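Local coordinates for putative PII-like nitrogen regulatory protein (Shewanella baltica, PDB 3CE8) that is of unknown function but, as a putative PII-like member of the DUF3240 family that assembles as a trimer, may take part in nitrogen regulation, at residues A[51-61]-A[73-83]. Numbering follows the deposited sequence.
With EDO (1,2-ethanediol), chain E.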
ATOM      1  N   PHE A  51       9.501  -7.015   7.999  1.00 29.68           N
ATOM      2  CA  PHE A  51       8.758  -5.762   7.644  1.00 26.90           C
ATOM      3  C   PHE A  51       9.380  -5.067   6.465  1.00 25.35           C
ATOM      4  O   PHE A  51      10.479  -5.399   6.048  1.00 23.52           O
ATOM      5  CB  PHE A  51       8.663  -4.765   8.801  1.00 26.33           C
ATOM      6  CG  PHE A  51       9.999  -4.336   9.353  1.00 27.75           C
ATOM      7  CD1 PHE A  51      10.656  -5.110  10.295  1.00 25.90           C
ATOM      8  CD2 PHE A  51      10.597  -3.158   8.924  1.00 27.80           C
ATOM      9  CE1 PHE A  51      11.888  -4.726  10.776  1.00 27.22           C
ATOM     10  CE2 PHE A  51      11.832  -2.770   9.412  1.00 29.24           C
ATOM     11  CZ  PHE A  51      12.473  -3.548  10.339  1.00 27.88           C
ATOM     12  N   SER A  52       8.656  -4.089   5.949  1.00 24.60           N
ATOM     13  CA  SER A  52       9.157  -3.326   4.810  1.00 23.72           C
ATOM     14  C   SER A  52       9.085  -1.854   5.064  1.00 23.65           C
ATOM     15  O   SER A  52       8.328  -1.374   5.891  1.00 25.95           O
ATOM     16  CB  SER A  52       8.378  -3.621   3.531  1.00 23.59           C
ATOM     17  OG  SER A  52       7.245  -2.776   3.399  1.00 30.54           O
ATOM     18  N   LEU A  53       9.902  -1.130   4.334  1.00 23.81           N
ATOM     19  CA  LEU A  53       9.900   0.329   4.445  1.00 24.10           C
ATOM     20  C   LEU A  53      10.281   1.025   3.162  1.00 22.91           C
ATOM     21  O   LEU A  53      11.145   0.602   2.428  1.00 21.66           O
ATOM     22  CB  LEU A  53      10.805   0.791   5.577  1.00 25.01           C
ATOM     23  CG  LEU A  53      12.296   0.736   5.428  1.00 24.49           C
ATOM     24  CD1 LEU A  53      12.701   1.987   4.701  1.00 31.50           C
ATOM     25  CD2 LEU A  53      12.925   0.712   6.799  1.00 30.27           C
ATOM     26  N   GLY A  54       9.555   2.083   2.886  1.00 22.60           N
ATOM     27  CA  GLY A  54       9.810   2.877   1.708  1.00 22.66           C
ATOM     28  C   GLY A  54       9.626   4.357   1.936  1.00 23.23           C
ATOM     29  O   GLY A  54       8.970   4.785   2.872  1.00 25.47           O
ATOM     30  N   ASN A  55      10.222   5.131   1.061  1.00 23.23           N
ATOM     31  CA  ASN A  55      10.091   6.587   1.088  1.00 24.01           C
ATOM     32  C   ASN A  55       8.801   7.052   0.431  1.00 24.17           C
ATOM     33  O   ASN A  55       8.442   6.597  -0.644  1.00 24.91           O
ATOM     34  CB  ASN A  55      11.288   7.255   0.393  1.00 23.59           C
ATOM     35  CG  ASN A  55      12.545   7.259   1.266  1.00 26.88           C
ATOM     36  OD1 ASN A  55      12.481   7.214   2.518  1.00 26.37           O
ATOM     37  ND2 ASN A  55      13.697   7.343   0.609  1.00 28.06           N
ATOM     38  N   ILE A  56       8.086   7.928   1.118  1.00 24.15           N
ATOM     39  CA  ILE A  56       6.891   8.585   0.548  1.00 24.00           C
ATOM     40  C   ILE A  56       6.877  10.083   0.887  1.00 23.98           C
ATOM     41  O   ILE A  56       7.521  10.554   1.817  1.00 23.51           O
ATOM     42  CB  ILE A  56       5.499   7.910   0.911  1.00 24.00           C
ATOM     43  CG1 ILE A  56       5.276   7.851   2.425  1.00 26.43           C
ATOM     44  CG2 ILE A  56       5.307   6.521   0.210  1.00 23.56           C
ATOM     45  CD1 ILE A  56       4.980   9.191   3.014  1.00 25.74           C
ATOM     46  N   CYS A  57       6.159  10.819   0.061  1.00 23.60           N
ATOM     47  CA  CYS A  57       5.933  12.233   0.269  1.00 24.15           C
ATOM     48  C   CYS A  57       4.574  12.438   0.971  1.00 25.03           C
ATOM     49  O   CYS A  57       3.547  11.900   0.548  1.00 26.13           O
ATOM     50  CB  CYS A  57       5.961  12.913  -1.069  1.00 24.05           C
ATOM     51  SG  CYS A  57       6.112  14.586  -0.870  1.00 34.39           S
ATOM     52  N   GLY A  58       4.570  13.181   2.070  1.00 24.80           N
ATOM     53  CA  GLY A  58       3.354  13.348   2.875  1.00 24.01           C
ATOM     54  C   GLY A  58       2.898  14.757   3.137  1.00 24.97           C
ATOM     55  O   GLY A  58       3.672  15.637   3.501  1.00 25.45           O
ATOM     56  N   PHE A  59       1.609  14.962   2.923  1.00 25.14           N
ATOM     57  CA  PHE A  59       0.972  16.243   3.204  1.00 24.82           C
ATOM     58  C   PHE A  59       0.146  16.157   4.473  1.00 27.22           C
ATOM     59  O   PHE A  59      -0.175  15.066   4.999  1.00 26.77           O
ATOM     60  CB  PHE A  59       0.093  16.705   2.056  1.00 23.87           C
ATOM     61  CG  PHE A  59       0.848  16.982   0.788  1.00 19.56           C
ATOM     62  CD1 PHE A  59       1.437  15.958   0.069  1.00 20.37           C
ATOM     63  CD2 PHE A  59       0.945  18.256   0.300  1.00 18.34           C
ATOM     64  CE1 PHE A  59       2.122  16.222  -1.089  1.00 17.42           C
ATOM     65  CE2 PHE A  59       1.633  18.518  -0.862  1.00 17.27           C
ATOM     66  CZ  PHE A  59       2.216  17.497  -1.553  1.00 15.66           C
ATOM     67  N   SER A  60      -0.180  17.348   4.952  1.00 30.41           N
ATOM     68  CA  SER A  60      -0.956  17.518   6.199  1.00 33.59           C
ATOM     69  C   SER A  60      -1.196  18.968   6.609  1.00 35.62           C
ATOM     70  O   SER A  60      -0.646  19.882   6.007  1.00 36.42           O
ATOM     71  CB  SER A  60      -0.251  16.796   7.340  1.00 34.41           C
ATOM     72  OG  SER A  60       1.086  17.255   7.440  1.00 37.45           O
ATOM     73  N   ARG A  61      -2.026  19.171   7.635  1.00 37.86           N
ATOM     74  CA  ARG A  61      -2.346  20.535   8.125  1.00 39.31           C
ATOM     75  C   ARG A  61      -1.912  20.836   9.568  1.00 39.31           C
ATOM     76  O   ARG A  61      -1.559  21.984   9.875  1.00 39.62           O
ATOM     77  CB  ARG A  61      -3.842  20.837   7.922  1.00 39.57           C
ATOM     78  CG  ARG A  61      -4.679  19.571   7.735  1.00 42.86           C
ATOM     79  CD  ARG A  61      -6.101  19.865   7.209  1.00 45.47           C
ATOM     80  NE  ARG A  61      -6.139  20.809   6.085  1.00 49.69           N
ATOM     81  CZ  ARG A  61      -7.221  21.041   5.341  1.00 53.11           C
ATOM     82  NH1 ARG A  61      -8.327  20.356   5.564  1.00 54.41           N
ATOM     83  NH2 ARG A  61      -7.198  21.935   4.357  1.00 52.56           N
ATOM     84  N   GLU A  73      -2.100  23.919   4.777  1.00 42.38           N
ATOM     85  CA  GLU A  73      -1.305  22.698   4.627  1.00 42.81           C
ATOM     86  C   GLU A  73       0.173  22.927   4.338  1.00 42.73           C
ATOM     87  O   GLU A  73       0.592  23.901   3.703  1.00 42.35           O
ATOM     88  CB  GLU A  73      -1.878  21.735   3.557  1.00 42.73           C
ATOM     89  CG  GLU A  73      -3.004  20.836   4.052  1.00 42.75           C
ATOM     90  CD  GLU A  73      -2.931  19.467   3.413  1.00 43.87           C
ATOM     91  OE1 GLU A  73      -2.017  19.309   2.585  1.00 47.61           O
ATOM     92  OE2 GLU A  73      -3.734  18.554   3.747  1.00 40.29           O
ATOM     93  N   GLY A  74       0.929  21.967   4.853  1.00 42.68           N
ATOM     94  CA  GLY A  74       2.380  21.867   4.686  1.00 42.47           C
ATOM     95  C   GLY A  74       2.767  20.434   4.367  1.00 42.62           C
ATOM     96  O   GLY A  74       2.098  19.483   4.791  1.00 43.07           O
ATOM     97  N   TYR A  75       3.859  20.271   3.634  1.00 42.61           N
ATOM     98  CA  TYR A  75       4.279  18.933   3.196  1.00 42.53           C
ATOM     99  C   TYR A  75       5.763  18.615   3.371  1.00 41.52           C
ATOM    100  O   TYR A  75       6.604  19.487   3.617  1.00 42.60           O
ATOM    101  CB  TYR A  75       3.946  18.764   1.722  1.00 43.22           C
ATOM    102  CG  TYR A  75       5.021  19.335   0.843  1.00 45.47           C
ATOM    103  CD1 TYR A  75       6.232  18.675   0.717  1.00 46.15           C
ATOM    104  CD2 TYR A  75       4.832  20.540   0.158  1.00 48.77           C
ATOM    105  CE1 TYR A  75       7.226  19.191  -0.084  1.00 48.26           C
ATOM    106  CE2 TYR A  75       5.808  21.069  -0.639  1.00 49.99           C
ATOM    107  CZ  TYR A  75       7.005  20.402  -0.763  1.00 52.10           C
ATOM    108  OH  TYR A  75       7.971  20.967  -1.574  1.00 54.32           O
ATOM    109  N   ARG A  76       6.068  17.350   3.145  1.00 39.26           N
ATOM    110  CA  ARG A  76       7.411  16.815   3.377  1.00 38.39           C
ATOM    111  C   ARG A  76       7.585  15.321   3.091  1.00 36.28           C
ATOM    112  O   ARG A  76       6.667  14.629   2.676  1.00 36.47           O
ATOM    113  CB  ARG A  76       7.826  17.121   4.827  1.00 40.01           C
ATOM    114  CG  ARG A  76       8.679  16.044   5.557  1.00 46.70           C
ATOM    115  CD  ARG A  76       9.468  16.559   6.825  1.00 54.04           C
ATOM    116  NE  ARG A  76       8.643  16.939   7.985  1.00 59.53           N
ATOM    117  CZ  ARG A  76       7.358  17.308   7.941  1.00 63.28           C
ATOM    118  NH1 ARG A  76       6.708  17.419   6.786  1.00 65.64           N
ATOM    119  NH2 ARG A  76       6.722  17.613   9.066  1.00 63.28           N
ATOM    120  N   GLU A  77       8.785  14.839   3.375  1.00 34.12           N
ATOM    121  CA  GLU A  77       9.194  13.453   3.098  1.00 32.47           C
ATOM    122  C   GLU A  77       9.305  12.577   4.340  1.00 29.60           C
ATOM    123  O   GLU A  77       9.936  12.924   5.338  1.00 28.76           O
ATOM    124  CB  GLU A  77      10.541  13.437   2.356  1.00 33.48           C
ATOM    125  CG  GLU A  77      10.983  12.063   1.837  1.00 40.92           C
ATOM    126  CD  GLU A  77      10.369  11.721   0.466  1.00 50.47           C
ATOM    127  OE1 GLU A  77       9.993  12.665  -0.270  1.00 58.44           O
ATOM    128  OE2 GLU A  77      10.283  10.520   0.108  1.00 53.04           O
ATOM    129  N   PHE A  78       8.681  11.416   4.239  1.00 27.76           N
ATOM    130  CA  PHE A  78       8.648  10.438   5.330  1.00 26.48           C
ATOM    131  C   PHE A  78       9.042   9.049   4.913  1.00 24.62           C
ATOM    132  O   PHE A  78       9.195   8.686   3.755  1.00 22.91           O
ATOM    133  CB  PHE A  78       7.241  10.299   5.948  1.00 26.92           C
ATOM    134  CG  PHE A  78       6.615  11.595   6.368  1.00 25.83           C
ATOM    135  CD1 PHE A  78       5.944  12.383   5.450  1.00 26.61           C
ATOM    136  CD2 PHE A  78       6.655  12.002   7.679  1.00 27.77           C
ATOM    137  CE1 PHE A  78       5.354  13.566   5.819  1.00 23.70           C
ATOM    138  CE2 PHE A  78       6.066  13.195   8.061  1.00 26.30           C
ATOM    139  CZ  PHE A  78       5.417  13.970   7.129  1.00 23.74           C
ATOM    140  N   CYS A  79       9.100   8.255   5.941  1.00 24.89           N
ATOM    141  CA  CYS A  79       9.426   6.873   5.813  1.00 26.50           C
ATOM    142  C   CYS A  79       8.163   6.087   6.108  1.00 24.70           C
ATOM    143  O   CYS A  79       7.537   6.258   7.136  1.00 25.50           O
ATOM    144  CB  CYS A  79      10.558   6.533   6.783  1.00 28.42           C
ATOM    145  SG  CYS A  79      11.125   4.814   6.686  1.00 45.02           S
ATOM    146  N   LYS A  80       7.785   5.243   5.166  1.00 22.82           N
ATOM    147  CA  LYS A  80       6.596   4.427   5.290  1.00 22.25           C
ATOM    148  C   LYS A  80       6.963   2.973   5.502  1.00 22.10           C
ATOM    149  O   LYS A  80       7.542   2.276   4.639  1.00 20.96           O
ATOM    150  CB  LYS A  80       5.698   4.589   4.061  1.00 21.66           C
ATOM    151  CG  LYS A  80       4.393   3.778   4.034  1.00 20.04           C
ATOM    152  CD  LYS A  80       3.820   3.808   2.603  1.00 24.29           C
ATOM    153  CE  LYS A  80       2.562   3.014   2.368  1.00 28.61           C
ATOM    154  NZ  LYS A  80       2.204   2.970   0.906  1.00 31.53           N
ATOM    155  N   PHE A  81       6.572   2.560   6.697  1.00 21.81           N
ATOM    156  CA  PHE A  81       6.753   1.211   7.195  1.00 22.19           C
ATOM    157  C   PHE A  81       5.474   0.438   7.025  1.00 21.85           C
ATOM    158  O   PHE A  81       4.381   0.955   7.235  1.00 23.44           O
ATOM    159  CB  PHE A  81       7.060   1.206   8.705  1.00 22.82           C
ATOM    160  CG  PHE A  81       8.469   1.674   9.078  1.00 25.61           C
ATOM    161  CD1 PHE A  81       8.740   3.013   9.306  1.00 25.11           C
ATOM    162  CD2 PHE A  81       9.500   0.757   9.247  1.00 23.84           C
ATOM    163  CE1 PHE A  81      10.007   3.414   9.660  1.00 26.09           C
ATOM    164  CE2 PHE A  81      10.770   1.165   9.586  1.00 23.65           C
ATOM    165  CZ  PHE A  81      11.025   2.483   9.800  1.00 22.88           C
ATOM    166  N   GLU A  82       5.634  -0.812   6.636  1.00 20.47           N
ATOM    167  CA  GLU A  82       4.525  -1.758   6.568  1.00 20.93           C
ATOM    168  C   GLU A  82       4.935  -3.002   7.325  1.00 20.81           C
ATOM    169  O   GLU A  82       5.968  -3.626   7.031  1.00 20.41           O
ATOM    170  CB  GLU A  82       4.129  -2.069   5.127  1.00 22.26           C
ATOM    171  CG  GLU A  82       3.533  -0.865   4.433  1.00 22.04           C
ATOM    172  CD  GLU A  82       2.873  -1.170   3.103  1.00 29.61           C
ATOM    173  OE1 GLU A  82       2.909  -2.313   2.600  1.00 37.80           O
ATOM    174  OE2 GLU A  82       2.274  -0.239   2.566  1.00 34.62           O
ATOM    175  N   ILE A  83       4.113  -3.308   8.326  1.00 21.15           N
ATOM    176  CA  ILE A  83       4.362  -4.373   9.287  1.00 21.32           C
ATOM    177  C   ILE A  83       3.198  -5.337   9.498  1.00 22.59           C
ATOM    178  O   ILE A  83       2.201  -5.061  10.157  1.00 24.33           O
ATOM    179  CB  ILE A  83       4.735  -3.754  10.653  1.00 21.54           C
ATOM    180  CG1 ILE A  83       5.824  -2.695  10.450  1.00 21.17           C
ATOM    181  CG2 ILE A  83       5.161  -4.825  11.689  1.00 21.63           C
ATOM    182  CD1 ILE A  83       5.689  -1.591  11.413  1.00 16.03           C
TER
HETATM  183  C1  EDO E 105       5.273  -6.712   5.416  1.00 81.79           C
HETATM  184  O1  EDO E 105       6.235  -5.829   4.830  1.00 80.99           O
HETATM  185  C2  EDO E 105       5.907  -8.029   5.827  1.00 81.06           C
HETATM  186  O2  EDO E 105       5.931  -7.851   7.230  1.00 79.27           O
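Phe59, with CG beside its backbone N (chi1 -64°), and Tyr75, with CG between N and the carbonyl carbon (chi1 84°), lie alongside each other, and the first torsion lays the Phe59 ring against Tyr75 CB. That CB sits over one face of the Phe59 ring, 3.5 Å from its centroid, a CH-pi contact offset toward the rim; the rings themselves are oblique. Glu73 OE1 comes to the edge of the Phe59 ring, near its plane, and lies 3.4 Å from Phe59 CB. With an alanine at Phe59, Tyr75 CB is likely to lose the ring face it rests on, and Phe51 of the second subunit its stacking partner.

Farther along this face, Leu53 CB lies over the Phe81 ring, and Leu53 CD2 reaches Phe81 CE2 at 3.6 Å. Phe51 lies beside the same ring, which packs on Ile38 and Val39 of helix 35-42. On the reverse face Ile56 CG1 meets Lys80 CB at 3.7 Å, the two side chains crossing at about a right angle, and Phe78 turns its ring edge toward Gly58, where a side chain would run into Phe78 CE1.

Backbone bonds pair the strands from Ser52–Glu82 to Ser60–Gly74. Lys80 N reaches Gly54 O at 2.6 Å; next to the unmodelled connection, the bond from Ser60 N to Gly74 O is weak, at 3.1 Å. An ethanediol O1 also bonds Glu82 O, which already accepts from Ser52 N.

The result is a long, twisted antiparallel hairpin whose connecting residues are not modelled. Backbone pairing of strand 50-60 with both neighbouring subunits carries the sheet across the interfaces, an arrangement consistent with the ferredoxin-like, trimeric PII fold.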